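PDB 5YFK: sortase B, which probably acts as a cysteine transpeptidase of the sortase B class, a family that attaches proteins to the bacterial cell wall. Local coordinates for residues R15-S27 / S44-W58. The protein carries 1 engineered substitution. Numbering follows the deposited sequence.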
loop_
_atom_site.group_PDB
_atom_site.type_symbol
_atom_site.label_atom_id
_atom_site.label_comp_id
_atom_site.label_asym_id
_atom_site.label_seq_id
_atom_site.Cartn_x
_atom_site.Cartn_y
_atom_site.Cartn_z
ATOM N N ARG A 15 5.086 -5.781 -18.124
ATOM C CA ARG A 15 5.527 -4.781 -19.097
ATOM C C ARG A 15 4.505 -3.655 -19.262
ATOM O O ARG A 15 4.873 -2.484 -19.373
ATOM C CB ARG A 15 5.796 -5.446 -20.451
ATOM C CG ARG A 15 6.629 -4.605 -21.403
ATOM C CD ARG A 15 6.793 -5.293 -22.748
ATOM N NE ARG A 15 6.911 -4.337 -23.847
ATOM C CZ ARG A 15 5.895 -3.641 -24.350
ATOM N NH1 ARG A 15 4.680 -3.754 -23.827
ATOM N NH2 ARG A 15 6.100 -2.806 -25.363
ATOM N N ASP A 16 3.226 -4.019 -19.321
ATOM C CA ASP A 16 2.153 -3.036 -19.442
ATOM C C ASP A 16 2.105 -2.185 -18.182
ATOM O O ASP A 16 2.140 -0.953 -18.254
ATOM C CB ASP A 16 0.804 -3.733 -19.646
ATOM C CG ASP A 16 0.832 -4.749 -20.779
ATOM O OD1 ASP A 16 0.010 -5.689 -20.753
ATOM O OD2 ASP A 16 1.672 -4.610 -21.694
ATOM N N TYR A 17 2.118 -2.859 -17.032
ATOM C CA TYR A 17 2.059 -2.202 -15.726
ATOM C C TYR A 17 3.369 -1.444 -15.471
ATOM O O TYR A 17 3.719 -1.185 -14.321
ATOM C CB TYR A 17 1.807 -3.252 -14.617
ATOM C CG TYR A 17 0.869 -2.832 -13.481
ATOM C CD1 TYR A 17 -0.420 -3.368 -13.367
ATOM C CD2 TYR A 17 1.359 -2.118 -12.395
ATOM C CE1 TYR A 17 -1.240 -3.060 -12.282
ATOM C CE2 TYR A 17 0.563 -1.827 -11.294
ATOM C CZ TYR A 17 -0.738 -2.287 -11.231
ATOM O OH TYR A 17 -1.509 -1.944 -10.113
ATOM N N ASP A 18 4.064 -1.055 -16.546
ATOM C CA ASP A 18 5.270 -0.221 -16.440
ATOM C C ASP A 18 5.495 0.709 -17.639
ATOM O O ASP A 18 6.216 1.697 -17.540
ATOM C CB ASP A 18 6.509 -1.094 -16.232
ATOM C CG ASP A 18 6.686 -1.517 -14.784
ATOM O OD1 ASP A 18 6.857 -0.628 -13.915
ATOM O OD2 ASP A 18 6.602 -2.737 -14.512
ATOM N N ASN A 19 4.821 0.438 -18.746
ATOM C CA ASN A 19 4.239 1.502 -19.559
ATOM C C ASN A 19 3.595 2.587 -18.687
ATOM O O ASN A 19 3.848 3.782 -18.865
ATOM C CB ASN A 19 3.191 0.903 -20.504
ATOM C CG ASN A 19 2.388 1.958 -21.234
ATOM O OD1 ASN A 19 1.410 2.490 -20.704
ATOM N ND2 ASN A 19 2.761 2.226 -22.480
ATOM N N LEU A 20 2.776 2.154 -17.732
ATOM C CA LEU A 20 1.999 3.061 -16.896
ATOM C C LEU A 20 2.886 3.938 -16.028
ATOM O O LEU A 20 2.439 4.962 -15.522
ATOM C CB LEU A 20 1.059 2.269 -15.988
ATOM C CG LEU A 20 -0.014 1.453 -16.700
ATOM C CD1 LEU A 20 -0.732 0.545 -15.707
ATOM C CD2 LEU A 20 -0.989 2.388 -17.403
ATOM N N ARG A 21 4.077 3.445 -15.718
ATOM C CA ARG A 21 4.977 4.130 -14.804
ATOM C C ARG A 21 5.382 5.500 -15.339
ATOM O O ARG A 21 5.724 6.415 -14.577
ATOM C CB ARG A 21 6.219 3.282 -14.584
ATOM C CG ARG A 21 6.908 3.555 -13.265
ATOM C CD ARG A 21 7.880 2.439 -12.948
ATOM N NE ARG A 21 9.087 2.947 -12.308
ATOM C CZ ARG A 21 10.284 2.376 -12.410
ATOM N NH1 ARG A 21 10.452 1.305 -13.175
ATOM N NH2 ARG A 21 11.322 2.896 -11.772
ATOM N N SER A 22 5.286 5.653 -16.653
ATOM C CA SER A 22 5.559 6.939 -17.286
ATOM C C SER A 22 4.387 7.892 -17.045
ATOM O O SER A 22 4.552 9.105 -17.077
ATOM C CB SER A 22 5.788 6.745 -18.787
ATOM O OG SER A 22 4.553 6.548 -19.458
ATOM N N LEU A 23 3.256 7.326 -16.626
ATOM C CA LEU A 23 2.077 8.105 -16.251
ATOM C C LEU A 23 2.037 8.414 -14.759
ATOM O O LEU A 23 1.004 8.831 -14.236
ATOM C CB LEU A 23 0.806 7.345 -16.616
ATOM C CG LEU A 23 0.207 7.599 -17.994
ATOM C CD1 LEU A 23 -1.147 6.918 -18.067
ATOM C CD2 LEU A 23 0.081 9.094 -18.265
ATOM N N SER A 24 3.149 8.198 -14.071
ATOM C CA SER A 24 3.161 8.385 -12.629
ATOM C C SER A 24 3.128 9.856 -12.298
ATOM O O SER A 24 3.959 10.618 -12.777
ATOM C CB SER A 24 4.388 7.767 -11.993
ATOM O OG SER A 24 4.497 8.245 -10.664
ATOM N N PRO A 25 2.210 10.253 -11.409
ATOM C CA PRO A 25 2.194 11.628 -10.959
ATOM C C PRO A 25 3.304 11.918 -9.964
ATOM O O PRO A 25 3.443 13.055 -9.531
ATOM C CB PRO A 25 0.808 11.774 -10.317
ATOM C CG PRO A 25 0.438 10.388 -9.895
ATOM C CD PRO A 25 1.046 9.488 -10.926
ATOM N N LEU A 26 4.157 10.925 -9.703
ATOM C CA LEU A 26 5.328 11.112 -8.852
ATOM C C LEU A 26 6.620 11.013 -9.669
ATOM O O LEU A 26 7.518 10.247 -9.324
ATOM C CB LEU A 26 5.353 10.059 -7.734
ATOM C CG LEU A 26 4.192 10.076 -6.729
ATOM C CD1 LEU A 26 4.233 8.874 -5.797
ATOM C CD2 LEU A 26 4.182 11.365 -5.920
ATOM N N SER A 27 6.732 11.810 -10.728
ATOM C CA SER A 27 7.963 11.847 -11.520
ATOM C C SER A 27 8.990 12.802 -10.921
ATOM O O SER A 27 10.197 12.589 -11.054
ATOM C CB SER A 27 7.658 12.249 -12.961
ATOM O OG SER A 27 6.985 11.204 -13.640
ATOM N N SER A 44 -1.814 13.283 -15.853
ATOM C CA SER A 44 -1.441 11.909 -15.518
ATOM C C SER A 44 -2.584 11.181 -14.830
ATOM O O SER A 44 -3.021 10.141 -15.305
ATOM C CB SER A 44 -0.204 11.883 -14.628
ATOM O OG SER A 44 0.931 11.538 -15.394
ATOM N N GLU A 45 -3.143 11.787 -13.783
ATOM C CA GLU A 45 -4.233 11.148 -13.038
ATOM C C GLU A 45 -5.477 11.010 -13.898
ATOM O O GLU A 45 -6.178 10.010 -13.829
ATOM C CB GLU A 45 -4.574 11.912 -11.761
ATOM C CG GLU A 45 -3.445 11.943 -10.755
ATOM C CD GLU A 45 -3.914 11.701 -9.322
ATOM O OE1 GLU A 45 -4.489 12.646 -8.715
ATOM O OE2 GLU A 45 -3.594 10.613 -8.772
ATOM N N LYS A 46 -5.762 12.007 -14.723
ATOM C CA LYS A 46 -6.931 11.906 -15.581
ATOM C C LYS A 46 -6.803 10.771 -16.580
ATOM O O LYS A 46 -7.764 10.042 -16.817
ATOM C CB LYS A 46 -7.201 13.241 -16.280
ATOM C CG LYS A 46 -7.741 14.287 -15.321
ATOM C CD LYS A 46 -8.047 15.603 -16.019
ATOM C CE LYS A 46 -8.391 16.693 -15.016
ATOM N NZ LYS A 46 -9.861 16.787 -14.813
ATOM N N ASN A 47 -5.597 10.564 -17.110
ATOM C CA ASN A 47 -5.363 9.475 -18.053
ATOM C C ASN A 47 -5.453 8.117 -17.391
ATOM O O ASN A 47 -6.089 7.223 -17.898
ATOM C CB ASN A 47 -3.997 9.621 -18.710
ATOM C CG ASN A 47 -4.049 10.470 -19.965
ATOM O OD1 ASN A 47 -4.962 10.332 -20.783
ATOM N ND2 ASN A 47 -3.162 11.441 -20.047
ATOM N N LEU A 48 -4.925 8.001 -16.177
ATOM C CA LEU A 48 -5.135 6.781 -15.402
ATOM C C LEU A 48 -6.616 6.464 -15.159
ATOM O O LEU A 48 -7.034 5.331 -15.327
ATOM C CB LEU A 48 -4.381 6.885 -14.073
ATOM C CG LEU A 48 -2.867 6.913 -14.276
ATOM C CD1 LEU A 48 -2.132 7.545 -13.095
ATOM C CD2 LEU A 48 -2.394 5.492 -14.507
ATOM N N LYS A 49 -7.357 7.429 -14.620
ATOM C CA LYS A 49 -8.798 7.266 -14.383
ATOM C C LYS A 49 -9.540 6.838 -15.661
ATOM O O LYS A 49 -10.474 6.034 -15.620
ATOM C CB LYS A 49 -9.376 8.582 -13.860
ATOM C CG LYS A 49 -10.168 8.468 -12.570
ATOM C CD LYS A 49 -10.388 9.837 -11.937
ATOM C CE LYS A 49 -9.076 10.474 -11.488
ATOM N NZ LYS A 49 -9.265 11.397 -10.331
ATOM N N ASN A 50 -9.092 7.352 -16.800
ATOM C CA ASN A 50 -9.739 7.063 -18.071
ATOM C C ASN A 50 -9.420 5.650 -18.528
ATOM O O ASN A 50 -10.305 4.921 -18.960
ATOM C CB ASN A 50 -9.302 8.080 -19.127
ATOM C CG ASN A 50 -10.106 7.972 -20.410
ATOM O OD1 ASN A 50 -11.302 8.277 -20.440
ATOM N ND2 ASN A 50 -9.445 7.560 -21.486
ATOM N N ILE A 51 -8.185 5.214 -18.311
ATOM C CA ILE A 51 -7.832 3.827 -18.582
ATOM C C ILE A 51 -8.630 2.871 -17.693
ATOM O O ILE A 51 -9.115 1.834 -18.155
ATOM C CB ILE A 51 -6.320 3.581 -18.399
ATOM C CG1 ILE A 51 -5.524 4.343 -19.458
ATOM C CG2 ILE A 51 -6.015 2.096 -18.523
ATOM C CD1 ILE A 51 -4.141 4.771 -19.013
ATOM N N ASN A 52 -8.751 3.203 -16.411
ATOM C CA ASN A 52 -9.497 2.358 -15.488
ATOM C C ASN A 52 -10.136 3.204 -14.404
ATOM O O ASN A 52 -9.463 3.679 -13.504
ATOM C CB ASN A 52 -8.575 1.317 -14.862
ATOM C CG ASN A 52 -9.309 0.314 -13.989
ATOM O OD1 ASN A 52 -10.458 0.519 -13.575
ATOM N ND2 ASN A 52 -8.626 -0.777 -13.673
ATOM N N PRO A 53 -11.461 3.325 -14.444
ATOM C CA PRO A 53 -12.151 4.185 -13.497
ATOM C C PRO A 53 -11.970 3.750 -12.029
ATOM O O PRO A 53 -12.318 4.494 -11.102
ATOM C CB PRO A 53 -13.621 4.059 -13.916
ATOM C CG PRO A 53 -13.601 3.516 -15.314
ATOM C CD PRO A 53 -12.384 2.639 -15.361
ATOM N N ASP A 54 -11.465 2.541 -11.827
ATOM C CA ASP A 54 -11.228 2.017 -10.477
ATOM C C ASP A 54 -9.952 2.615 -9.858
ATOM O O ASP A 54 -9.675 2.419 -8.663
ATOM C CB ASP A 54 -11.107 0.494 -10.534
ATOM C CG ASP A 54 -12.414 -0.194 -10.905
ATOM O OD1 ASP A 54 -13.486 0.424 -10.711
ATOM O OD2 ASP A 54 -12.371 -1.426 -11.103
ATOM N N TYR A 55 -9.194 3.347 -10.659
ATOM C CA TYR A 55 -7.995 4.031 -10.176
ATOM C C TYR A 55 -8.301 4.952 -8.995
ATOM O O TYR A 55 -9.289 5.693 -9.018
ATOM C CB TYR A 55 -7.375 4.849 -11.303
ATOM C CG TYR A 55 -6.196 5.676 -10.842
ATOM C CD1 TYR A 55 -4.963 5.083 -10.624
ATOM C CD2 TYR A 55 -6.343 7.018 -10.536
ATOM C CE1 TYR A 55 -3.889 5.824 -10.176
ATOM C CE2 TYR A 55 -5.259 7.789 -10.157
ATOM C CZ TYR A 55 -4.038 7.174 -9.949
ATOM O OH TYR A 55 -2.976 7.902 -9.481
ATOM N N ARG A 56 -7.440 4.941 -7.975
ATOM C CA ARG A 56 -7.637 5.814 -6.826
ATOM C C ARG A 56 -6.428 6.684 -6.501
ATOM O O ARG A 56 -6.585 7.851 -6.133
ATOM C CB ARG A 56 -8.029 5.006 -5.590
ATOM C CG ARG A 56 -9.304 4.179 -5.751
ATOM C CD ARG A 56 -10.542 5.071 -5.733
ATOM N NE ARG A 56 -11.780 4.314 -5.939
ATOM C CZ ARG A 56 -12.389 4.177 -7.113
ATOM N NH1 ARG A 56 -11.887 4.746 -8.197
ATOM N NH2 ARG A 56 -13.482 3.439 -7.209
ATOM N N PHE A 57 -5.231 6.101 -6.532
ATOM C CA PHE A 57 -4.033 6.853 -6.208
ATOM C C PHE A 57 -2.779 6.128 -6.696
ATOM O O PHE A 57 -2.836 4.960 -7.103
ATOM C CB PHE A 57 -3.940 7.130 -4.682
ATOM C CG PHE A 57 -4.026 5.897 -3.823
ATOM C CD1 PHE A 57 -2.877 5.254 -3.401
ATOM C CD2 PHE A 57 -5.241 5.503 -3.277
ATOM C CE1 PHE A 57 -2.950 4.124 -2.592
ATOM C CE2 PHE A 57 -5.313 4.435 -2.383
ATOM C CZ PHE A 57 -4.150 3.766 -2.009
ATOM N N TRP A 58 -1.640 6.804 -6.594
ATOM C CA TRP A 58 -0.363 6.205 -6.930
ATOM C C TRP A 58 0.426 5.925 -5.631
ATOM O O TRP A 58 0.354 6.683 -4.661
ATOM C CB TRP A 58 0.441 7.135 -7.850
ATOM C CG TRP A 58 1.612 6.439 -8.507
ATOM C CD1 TRP A 58 2.807 6.115 -7.931
ATOM C CD2 TRP A 58 1.623 5.842 -9.803
ATOM N NE1 TRP A 58 3.580 5.420 -8.811
ATOM C CE2 TRP A 58 2.836 5.134 -9.924
ATOM C CE3 TRP A 58 0.683 5.759 -10.835
ATOM C CZ2 TRP A 58 3.216 4.533 -11.095
ATOM C CZ3 TRP A 58 1.052 5.145 -12.006
ATOM C CH2 TRP A 58 2.306 4.518 -12.126
#
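Ser44 OG gives a weak hydrogen bond to the backbone oxygen of Leu23, with 2.9 Å between Ser44 OG and Leu23 O. Methyl CD1 of Leu48 lies against the same carbonyl oxygen. The side chain of Leu23 packs on helix 35-51. Its CD1 meets Ile51 CD1 tip to tip at 3.8 Å and also touches Leu48 CD2. Both Leu23 methyls pack on Asn47 CB, where the two side chains cross at about a right angle. Leu20 adds a looser contact, its CD2 lying 4.3 Å from Ile51 CD1.

The second half of the contact is built round Trp58. With CG anti to the backbone N (chi1 -166°), the indole is turned toward segment 15-27, where Ser24 and Pro25 are its main partners. Ser24 sits over one face. Ser24 CB is 3.7 Å from the centroid of the six-membered ring and 18° off its normal, a CH-pi contact. Ser24 OG lies above the same ring system and accepts from Leu26 N at 2.9 Å, forming an ST turn. This is packing of the N-terminal segment of a sortase B on helix 35-51 and on strand 55-61 of the sortase beta-sheet, away from the predicted active site. The indole N-H is bonded to Asp67, which also forms a salt bridge with Arg21. One acidic residue thus links the two segments at this end. Leu20 O approaches the far end of the indole, 3.4 Å from Trp58 CH2.

Pro25 touches both helix and strand. Its CD lies near Leu48 CD1 and 3.7 Å from Trp58 CE3, and its CG rests on Trp58 CB. Nearby, Tyr55 OH donates to Glu45 OE2 on the anti lone pair, tying strand to helix. Leu26 and Trp58 run past each other in opposite directions, Leu26 CD1 touching Trp58 CD1.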